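Sialidase B (Streptococcus pneumoniae serotype 4, PDB 4XJW) cleaves terminal sialic acids from oligosaccharides, glycoproteins and glycolipids, acting as an intramolecular trans-sialidase of glycosyl hydrolase family 33. Local coordinates at residues S31-M36 against K175-Q180; Y87-P92 against F129-D134. The protein carries 1 engineered substitution. All coordinates share one frame; numbering follows the deposited sequence.

How the contacts relate
Both contacts lie in the N-terminal concanavalin-like β-sandwich, away from the active site and the bound inhibitor. From the N terminus the chain enters strand 32-39, where contact 1 begins, then runs through strand 85-91, the first half of contact 2. It returns along strand 126-132 to close the smaller loop of contact 2, and reaches 175-180 only after strand 166-173, closing the larger loop of contact 1. Contact 2 is therefore wholly enclosed by contact 1 in sequence. Contact 1 holds the segment leaving strand 166-173 beside its own sheet; contact 2 joins that sheet to the facing one. Their centres are about 16 Å apart, and they do not touch.

Contact 1 of 2, residues S31-M36 against K175-Q180; sequences SQTVVM and KAISDQ
Thr33 meets the segment 175-180 with both branches of its side chain, the hydroxyl turned to backbone and the methyl to Ile177. OG1 lies anti to the carbonyl carbon (chi1 -65°) and is gripped by two bonds. Thr33 OG1 donates to Lys175 O at 2.7 Å, on a lone pair in the carbonyl plane, and accepts from Ile177 N at 3.1 Å, a nearly straight bond with an N-H...O angle of 167°. One hydroxyl thus spans the carbonyl of Lys175 and the amide two residues on, which holds the rotation of the Thr33 side chain and probably helps set the path of the backbone through Ala176. Thr33 CG2 stands 3.9 Å from Ile177 CG1, methyl against methylene; the two side chains cross at about a right angle. Just before the strand the packing is plainer: Ser31 CB rests 4.0 Å from Ala176 CB, while Ser31 OG is hydrogen-bonded to Ser114 OG. Gln32 CB points the other way, and its NE2 is bonded to Asn174 OD1 and Gly29 O. In the fold, strand 32-39 runs between strands 102-113 and 166-173, antiparallel to both, with Thr33 paired through its backbone to Phe173. The segment 175-180 leaves the end of strand 166-173, passes Thr33, with Ala176 also touching Val111 and Asp113 of strand 102-113, and leads through the N-cap Ser178 into the short helix 179-182.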
loop_
_atom_site.group_PDB
_atom_site.type_symbol
_atom_site.label_atom_id
_atom_site.label_comp_id
_atom_site.label_asym_id
_atom_site.label_seq_id
_atom_site.Cartn_x
_atom_site.Cartn_y
_atom_site.Cartn_z
ATOM N N SER A 31 -10.779 8.818 -33.571
ATOM C CA SER A 31 -10.244 7.947 -32.533
ATOM C C SER A 31 -8.824 7.508 -32.850
ATOM O O SER A 31 -8.524 7.104 -33.976
ATOM C CB SER A 31 -11.157 6.737 -32.324
ATOM O OG SER A 31 -12.421 7.142 -31.842
ATOM N N GLN A 32 -7.952 7.567 -31.848
ATOM C CA GLN A 32 -6.552 7.194 -32.032
ATOM C C GLN A 32 -6.018 6.453 -30.817
ATOM O O GLN A 32 -6.498 6.635 -29.699
ATOM C CB GLN A 32 -5.678 8.427 -32.297
ATOM C CG GLN A 32 -5.583 8.860 -33.765
ATOM C CD GLN A 32 -6.815 9.605 -34.257
ATOM O OE1 GLN A 32 -7.488 10.297 -33.490
ATOM N NE2 GLN A 32 -7.113 9.469 -35.550
ATOM N N THR A 33 -5.019 5.616 -31.052
ATOM C CA THR A 33 -4.297 4.967 -29.972
ATOM C C THR A 33 -2.822 5.188 -30.216
ATOM O O THR A 33 -2.343 5.001 -31.335
ATOM C CB THR A 33 -4.605 3.466 -29.929
ATOM O OG1 THR A 33 -5.987 3.294 -29.609
ATOM C CG2 THR A 33 -3.760 2.764 -28.880
ATOM N N VAL A 34 -2.108 5.603 -29.172
ATOM C CA VAL A 34 -0.659 5.755 -29.237
ATOM C C VAL A 34 -0.030 4.671 -28.369
ATOM O O VAL A 34 -0.407 4.508 -27.210
ATOM C CB VAL A 34 -0.211 7.144 -28.740
ATOM C CG1 VAL A 34 1.306 7.252 -28.801
ATOM C CG2 VAL A 34 -0.860 8.243 -29.563
ATOM N N VAL A 35 0.904 3.907 -28.932
ATOM C CA VAL A 35 1.672 2.951 -28.147
ATOM C C VAL A 35 3.130 3.368 -28.170
ATOM O O VAL A 35 3.715 3.568 -29.240
ATOM C CB VAL A 35 1.526 1.518 -28.682
ATOM C CG1 VAL A 35 2.405 0.573 -27.886
ATOM C CG2 VAL A 35 0.084 1.063 -28.595
ATOM N N MET A 36 3.712 3.533 -26.989
ATOM C CA MET A 36 5.066 4.060 -26.872
ATOM C C MET A 36 5.869 3.236 -25.880
ATOM O O MET A 36 5.490 3.122 -24.716
ATOM C CB MET A 36 5.036 5.505 -26.383
ATOM C CG MET A 36 5.316 6.538 -27.442
ATOM S SD MET A 36 5.640 8.148 -26.700
ATOM C CE MET A 36 6.907 7.688 -25.532
ATOM N N LYS A 175 -7.685 4.024 -34.498
ATOM C CA LYS A 175 -8.760 3.332 -33.824
ATOM C C LYS A 175 -8.526 3.473 -32.324
ATOM O O LYS A 175 -7.386 3.629 -31.883
ATOM C CB LYS A 175 -8.726 1.858 -34.223
ATOM C CG LYS A 175 -9.832 0.991 -33.638
ATOM C CD LYS A 175 -9.644 -0.464 -34.056
ATOM C CE LYS A 175 -10.545 -1.390 -33.255
ATOM N NZ LYS A 175 -10.226 -2.829 -33.505
ATOM N N ALA A 176 -9.605 3.451 -31.552
ATOM C CA ALA A 176 -9.504 3.295 -30.102
ATOM C C ALA A 176 -9.502 1.806 -29.821
ATOM O O ALA A 176 -10.553 1.160 -29.890
ATOM C CB ALA A 176 -10.678 3.959 -29.417
ATOM N N ILE A 177 -8.332 1.241 -29.529
ATOM C CA ILE A 177 -8.275 -0.197 -29.275
ATOM C C ILE A 177 -8.915 -0.547 -27.931
ATOM O O ILE A 177 -8.856 0.233 -26.972
ATOM C CB ILE A 177 -6.843 -0.785 -29.369
ATOM C CG1 ILE A 177 -5.967 -0.330 -28.202
ATOM C CG2 ILE A 177 -6.206 -0.465 -30.731
ATOM C CD1 ILE A 177 -4.647 -1.082 -28.129
ATOM N N SER A 178 -9.537 -1.719 -27.876
ATOM C CA SER A 178 -10.268 -2.156 -26.693
ATOM C C SER A 178 -9.334 -2.493 -25.546
ATOM O O SER A 178 -8.142 -2.738 -25.748
ATOM C CB SER A 178 -11.098 -3.396 -27.013
ATOM O OG SER A 178 -10.252 -4.504 -27.275
ATOM N N ASP A 179 -9.891 -2.510 -24.337
ATOM C CA ASP A 179 -9.150 -2.924 -23.151
ATOM C C ASP A 179 -8.548 -4.316 -23.360
ATOM O O ASP A 179 -7.398 -4.562 -22.996
ATOM C CB ASP A 179 -10.070 -2.909 -21.927
ATOM C CG ASP A 179 -9.303 -2.975 -20.617
ATOM O OD1 ASP A 179 -8.697 -1.950 -20.231
ATOM O OD2 ASP A 179 -9.316 -4.044 -19.974
ATOM N N GLN A 180 -9.325 -5.210 -23.967
ATOM C CA GLN A 180 -8.851 -6.550 -24.312
ATOM C C GLN A 180 -7.620 -6.482 -25.210
ATOM O O GLN A 180 -6.610 -7.146 -24.952
ATOM C CB GLN A 180 -9.961 -7.343 -25.011
ATOM C CG GLN A 180 -9.549 -8.742 -25.455
ATOM C CD GLN A 180 -10.741 -9.629 -25.783
ATOM O OE1 GLN A 180 -11.895 -9.210 -25.670
ATOM N NE2 GLN A 180 -10.465 -10.866 -26.187
#

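Contact 2 of 2, residues Y87-P92 against F129-D134; sequences YLFSRP and FSETVD
Phe89 reaches from strand 85-91 into a row formed by Phe129, Glu131 and Val133, alternate residues that turn their side chains to it. Glu131 lies over one face of the Phe89 ring: Glu131 CB makes a CH-pi contact 3.9 Å from the centroid, offset toward the rim. Glu131 CG comes within 3.4 Å of Phe89 CD1. The Glu131 chain bends at chi2, and its carboxylate plane is only 14° from that of the Phe89 ring. Phe129 carries CG in the crowded position between backbone N and carbonyl carbon (chi1 62°). The Phe129 ring receives Phe89 CB over one face, a CH-pi contact 3.9 Å from its centroid, and Phe129 CE2 lies 3.8 Å from Ser90 CA. At the other end Tyr87 and Val133 approach tip to tip. Val133 CG1 sits over a face of the Tyr87 ring, offset toward the rim, and also stands 3.9 Å from Phe89 CZ, bridging the two aromatics. Tyr87 OH bonds to Thr135 O and accepts from a water at 2.8 Å, which in turn weakly accepts from Asp134 N. The strands belong to the two facing sheets and run roughly antiparallel, at 155°, with axes approaching to 7.8 Å; strand 85-91 is an outermost strand of its sheet. No direct hydrogen bond crosses between the segments, so the sheets meet here through aromatic faces and aliphatic carbons. The polar links are made by water: one joins Tyr87 to Asp134, and a second accepts from Ser90 N and donates weakly to Glu131 OE2. Glu131 thus packs with its methylenes while OE2 takes a weak bond from water. The contact therefore probably rests on apolar packing, with water supplying weak polar links between the segments.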
loop_
_atom_site.group_PDB
_atom_site.type_symbol
_atom_site.label_atom_id
_atom_site.label_comp_id
_atom_site.label_asym_id
_atom_site.label_seq_id
_atom_site.Cartn_x
_atom_site.Cartn_y
_atom_site.Cartn_z
ATOM N N TYR A 87 -8.020 20.406 -21.887
ATOM C CA TYR A 87 -8.034 19.257 -21.004
ATOM C C TYR A 87 -6.626 18.925 -20.531
ATOM O O TYR A 87 -5.668 18.970 -21.304
ATOM C CB TYR A 87 -8.643 18.057 -21.719
ATOM C CG TYR A 87 -10.110 18.193 -22.056
ATOM C CD1 TYR A 87 -10.971 18.920 -21.237
ATOM C CD2 TYR A 87 -10.633 17.591 -23.194
ATOM C CE1 TYR A 87 -12.319 19.038 -21.548
ATOM C CE2 TYR A 87 -11.975 17.700 -23.505
ATOM C CZ TYR A 87 -12.811 18.424 -22.683
ATOM O OH TYR A 87 -14.145 18.539 -23.000
ATOM N N LEU A 88 -6.510 18.619 -19.245
ATOM C CA LEU A 88 -5.267 18.132 -18.674
ATOM C C LEU A 88 -5.623 16.956 -17.777
ATOM O O LEU A 88 -6.362 17.119 -16.801
ATOM C CB LEU A 88 -4.573 19.237 -17.867
ATOM C CG LEU A 88 -3.416 18.755 -16.981
ATOM C CD1 LEU A 88 -2.237 18.356 -17.819
ATOM C CD2 LEU A 88 -3.009 19.816 -15.959
ATOM N N PHE A 89 -5.119 15.772 -18.126
ATOM C CA PHE A 89 -5.331 14.567 -17.317
ATOM C C PHE A 89 -3.987 13.979 -16.949
ATOM O O PHE A 89 -3.090 13.907 -17.783
ATOM C CB PHE A 89 -6.124 13.513 -18.091
ATOM C CG PHE A 89 -7.390 14.034 -18.678
ATOM C CD1 PHE A 89 -8.389 14.533 -17.854
ATOM C CD2 PHE A 89 -7.582 14.039 -20.048
ATOM C CE1 PHE A 89 -9.568 15.031 -18.391
ATOM C CE2 PHE A 89 -8.757 14.534 -20.591
ATOM C CZ PHE A 89 -9.746 15.028 -19.758
ATOM N N SER A 90 -3.846 13.542 -15.704
ATOM C CA SER A 90 -2.568 12.998 -15.277
ATOM C C SER A 90 -2.741 12.131 -14.047
ATOM O O SER A 90 -3.778 12.181 -13.381
ATOM C CB SER A 90 -1.583 14.132 -14.972
ATOM O OG SER A 90 -1.978 14.799 -13.785
ATOM N N ARG A 91 -1.726 11.324 -13.752
ATOM C CA ARG A 91 -1.653 10.668 -12.465
ATOM C C ARG A 91 -0.208 10.578 -12.000
ATOM O O ARG A 91 0.672 10.178 -12.763
ATOM C CB ARG A 91 -2.247 9.263 -12.498
ATOM C CG ARG A 91 -2.574 8.770 -11.096
ATOM C CD ARG A 91 -2.689 7.248 -11.061
ATOM N NE ARG A 91 -1.386 6.599 -10.957
ATOM C CZ ARG A 91 -1.227 5.287 -10.813
ATOM N NH1 ARG A 91 -2.298 4.502 -10.763
ATOM N NH2 ARG A 91 0.001 4.776 -10.721
ATOM N N PRO A 92 0.038 10.928 -10.733
ATOM C CA PRO A 92 1.374 10.744 -10.153
ATOM C C PRO A 92 1.812 9.275 -10.153
ATOM O O PRO A 92 0.974 8.377 -10.351
ATOM C CB PRO A 92 1.184 11.220 -8.709
ATOM C CG PRO A 92 0.111 12.283 -8.836
ATOM C CD PRO A 92 -0.847 11.700 -9.840
ATOM N N PHE A 129 -5.383 6.404 -15.669
ATOM C CA PHE A 129 -6.586 7.243 -15.678
ATOM C C PHE A 129 -7.513 6.904 -16.831
ATOM O O PHE A 129 -7.089 6.359 -17.856
ATOM C CB PHE A 129 -6.291 8.761 -15.597
ATOM C CG PHE A 129 -5.488 9.323 -16.752
ATOM C CD1 PHE A 129 -6.079 9.581 -17.986
ATOM C CD2 PHE A 129 -4.138 9.625 -16.575
ATOM C CE1 PHE A 129 -5.332 10.122 -19.040
ATOM C CE2 PHE A 129 -3.384 10.170 -17.614
ATOM C CZ PHE A 129 -3.980 10.421 -18.840
ATOM N N SER A 130 -8.790 7.190 -16.629
ATOM C CA SER A 130 -9.785 7.023 -17.674
ATOM C C SER A 130 -10.808 8.121 -17.469
ATOM O O SER A 130 -11.534 8.129 -16.477
ATOM C CB SER A 130 -10.430 5.640 -17.608
ATOM O OG SER A 130 -11.154 5.366 -18.797
ATOM N N GLU A 131 -10.842 9.074 -18.393
ATOM C CA GLU A 131 -11.655 10.266 -18.208
ATOM C C GLU A 131 -12.657 10.432 -19.337
ATOM O O GLU A 131 -12.273 10.535 -20.505
ATOM C CB GLU A 131 -10.749 11.496 -18.148
ATOM C CG GLU A 131 -9.700 11.449 -17.050
ATOM C CD GLU A 131 -10.235 11.884 -15.696
ATOM O OE1 GLU A 131 -11.438 12.201 -15.609
ATOM O OE2 GLU A 131 -9.447 11.911 -14.725
ATOM N N THR A 132 -13.939 10.448 -18.982
ATOM C CA THR A 132 -15.008 10.732 -19.935
ATOM C C THR A 132 -15.398 12.212 -19.884
ATOM O O THR A 132 -15.507 12.785 -18.806
ATOM C CB THR A 132 -16.250 9.869 -19.633
ATOM O OG1 THR A 132 -15.861 8.493 -19.554
ATOM C CG2 THR A 132 -17.306 10.038 -20.718
ATOM N N VAL A 133 -15.599 12.828 -21.046
ATOM C CA VAL A 133 -15.918 14.253 -21.115
ATOM C C VAL A 133 -17.222 14.486 -21.873
ATOM O O VAL A 133 -17.634 13.652 -22.681
ATOM C CB VAL A 133 -14.783 15.063 -21.788
ATOM C CG1 VAL A 133 -13.513 15.051 -20.942
ATOM C CG2 VAL A 133 -14.493 14.526 -23.183
ATOM N N ASP A 134 -17.861 15.624 -21.614
ATOM C CA ASP A 134 -19.094 15.991 -22.311
ATOM C C ASP A 134 -18.835 16.415 -23.755
ATOM O O ASP A 134 -19.600 16.087 -24.663
ATOM C CB ASP A 134 -19.799 17.134 -21.579
ATOM C CG ASP A 134 -20.344 16.720 -20.232
ATOM O OD1 ASP A 134 -20.870 15.595 -20.120
ATOM O OD2 ASP A 134 -20.246 17.531 -19.286
HETATM O O HOH W 1 -16.492 18.408 -21.514
HETATM O O HOH W 2 -6.685 13.839 -14.093
#